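Local coordinates for ThiJ/PfpI domain protein (Brachyspira murdochii, PDB 4HCJ), which is of uncertain function but belongs to the DJ-1/PfpI family, is probably a hydrolase and binds magnesium, at residues C127-A130 against D131-H134. Sequence-based numbering, arbitrary orientation.
Sequences CLSA and DESH
Asp131 N donates to Leu128 O at 2.8 Å, and one step on Glu132 N reaches Ser129 O at 3.3 Å; both bonds link residues three apart, the spacing of a 3-10 turn. In the alpha-beta-alpha sandwich of this DJ-1/PfpI family member, the chain thereby turns from the loop after strand 124-125 into helix 132-137, with Asp131 at the N-cap position, though its carboxylate makes no capping bond.

The tighter part of the contact surrounds the buried Cys127 and Asp131. Cys127 SG lies 3.4 Å from Glu132 CG, placed there by a chi1 of 63° that sets the sulfur between backbone N and carbonyl carbon; Val111 and Ile142 also touch Cys127. Asp131 brings OD2 to 3.5 Å from Leu128 CB, with CD2 of the same leucine beside it. Asp131 OD2 is hydrogen-bonded to Ser109 OG and to a water 2.8 Å away that also accepts from Leu128 N.

Toward the exposed Ser129 and Ala130, water joins the polar ends. The extended Glu132 chain packs directly on the Ser129 backbone, its CG 3.3 Å from Ser129 O, yet Glu132 OE2 stays 4.0 Å from Ser129 OG; one water joins these two groups, and another donates to both OE2 and Cys127 O. A further water donates to Asp131 OD1 and Ala130 O.

Two waters donate to the Asp131 oxygens and Ser109 OG is also bonded to OD2, consistent with a charged carboxylate that ties the start of the helix to the residues preceding helix 110-116.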
ATOM      1  N   CYS A 127     -10.981  -0.485  -5.125  1.00  7.02           N
ATOM      2  CA  CYS A 127     -10.923  -0.167  -3.702  1.00  8.67           C
ATOM      3  C   CYS A 127     -11.934  -1.012  -2.980  1.00  9.34           C
ATOM      4  O   CYS A 127     -12.707  -1.742  -3.594  1.00  9.98           O
ATOM      5  CB  CYS A 127     -11.214   1.326  -3.453  1.00  8.91           C
ATOM      6  SG  CYS A 127     -12.878   1.847  -3.932  1.00  9.70           S
ATOM      7  N   LEU A 128     -11.896  -0.946  -1.659  1.00  9.89           N
ATOM      8  CA  LEU A 128     -12.859  -1.633  -0.843  1.00 11.34           C
ATOM      9  C   LEU A 128     -14.230  -1.033  -1.153  1.00 11.41           C
ATOM     10  O   LEU A 128     -14.403   0.189  -1.194  1.00 10.94           O
ATOM     11  CB  LEU A 128     -12.485  -1.464   0.631  1.00 12.33           C
ATOM     12  CG  LEU A 128     -13.159  -2.380   1.634  1.00 13.40           C
ATOM     13  CD1 LEU A 128     -12.697  -3.838   1.444  1.00 14.22           C
ATOM     14  CD2 LEU A 128     -12.851  -1.874   3.026  1.00 14.08           C
ATOM     15  N   SER A 129     -15.214  -1.892  -1.373  1.00 13.43           N
ATOM     16  CA  SER A 129     -16.545  -1.428  -1.704  1.00 14.57           C
ATOM     17  C   SER A 129     -17.086  -0.357  -0.731  1.00 13.28           C
ATOM     18  O   SER A 129     -17.620   0.672  -1.147  1.00 13.95           O
ATOM     19  CB  SER A 129     -17.489  -2.618  -1.742  1.00 18.68           C
ATOM     20  OG  SER A 129     -18.762  -2.190  -2.143  1.00 21.71           O
ATOM     21  N   ALA A 130     -16.891  -0.580   0.557  1.00 12.32           N
ATOM     22  CA  ALA A 130     -17.344   0.362   1.579  1.00 12.63           C
ATOM     23  C   ALA A 130     -16.704   1.748   1.479  1.00 10.97           C
ATOM     24  O   ALA A 130     -17.249   2.721   2.005  1.00 11.91           O
ATOM     25  CB  ALA A 130     -17.099  -0.213   2.970  1.00 14.44           C
ATOM     26  N   ASP A 131     -15.555   1.835   0.818  1.00  8.70           N
ATOM     27  CA  ASP A 131     -14.781   3.064   0.780  1.00  8.33           C
ATOM     28  C   ASP A 131     -14.962   3.852  -0.520  1.00  8.70           C
ATOM     29  O   ASP A 131     -14.247   4.838  -0.744  1.00  9.18           O
ATOM     30  CB  ASP A 131     -13.278   2.757   0.933  1.00  8.68           C
ATOM     31  CG  ASP A 131     -12.902   2.134   2.276  1.00  8.71           C
ATOM     32  OD1 ASP A 131     -13.678   2.268   3.251  1.00 10.12           O
ATOM     33  OD2 ASP A 131     -11.790   1.535   2.346  1.00  8.48           O
ATOM     34  N   GLU A 132     -15.889   3.455  -1.370  0.58  9.25           N
ATOM     35  CA  GLU A 132     -15.973   4.091  -2.673  0.58 10.13           C
ATOM     36  C   GLU A 132     -16.337   5.599  -2.601  0.58  9.24           C
ATOM     37  O   GLU A 132     -15.955   6.354  -3.494  0.58  8.91           O
ATOM     38  CB  GLU A 132     -16.890   3.258  -3.593  0.58 11.31           C
ATOM     39  CG  GLU A 132     -16.311   1.834  -3.909  0.58 12.14           C
ATOM     40  CD  GLU A 132     -17.145   0.990  -4.869  0.58 14.11           C
ATOM     41  OE1 GLU A 132     -18.089   1.510  -5.456  0.58 14.74           O
ATOM     42  OE2 GLU A 132     -16.856  -0.213  -5.031  0.58 14.71           O
ATOM     43  N   SER A 133     -17.027   6.047  -1.545  1.00  8.79           N
ATOM     44  CA  SER A 133     -17.266   7.476  -1.366  1.00  9.13           C
ATOM     45  C   SER A 133     -15.951   8.261  -1.356  1.00  7.57           C
ATOM     46  O   SER A 133     -15.792   9.256  -2.077  1.00  7.60           O
ATOM     47  CB  SER A 133     -18.032   7.704  -0.066  1.00 11.42           C
ATOM     48  OG  SER A 133     -17.293   7.239   1.038  1.00 14.00           O
ATOM     49  N   HIS A 134     -15.009   7.809  -0.535  1.00  7.52           N
ATOM     50  CA  HIS A 134     -13.752   8.534  -0.373  1.00  8.06           C
ATOM     51  C   HIS A 134     -12.932   8.518  -1.641  1.00  7.38           C
ATOM     52  O   HIS A 134     -12.271   9.500  -2.004  1.00  8.21           O
ATOM     53  CB  HIS A 134     -12.917   7.925   0.744  1.00  9.58           C
ATOM     54  CG  HIS A 134     -13.673   7.744   2.013  1.00 12.02           C
ATOM     55  ND1 HIS A 134     -13.908   8.782   2.883  1.00 16.23           N
ATOM     56  CD2 HIS A 134     -14.233   6.644   2.565  1.00 13.90           C
ATOM     57  CE1 HIS A 134     -14.606   8.332   3.909  1.00 16.81           C
ATOM     58  NE2 HIS A 134     -14.825   7.043   3.734  1.00 16.08           N
TER
HETATM   59  O   HOH W   1     -14.694  -1.732  -5.220  0.60 11.34           O
HETATM   60  O   HOH W   2     -10.642   1.268  -0.193  1.00  9.80           O
HETATM   61  O   HOH W   3     -19.157  -1.391  -4.482  1.00 28.32           O
HETATM   62  O   HOH W   4     -15.599   4.026   4.304  1.00 17.90           O
HETATM   63  O   HOH W   5     -18.736   4.547   0.352  1.00 20.11           O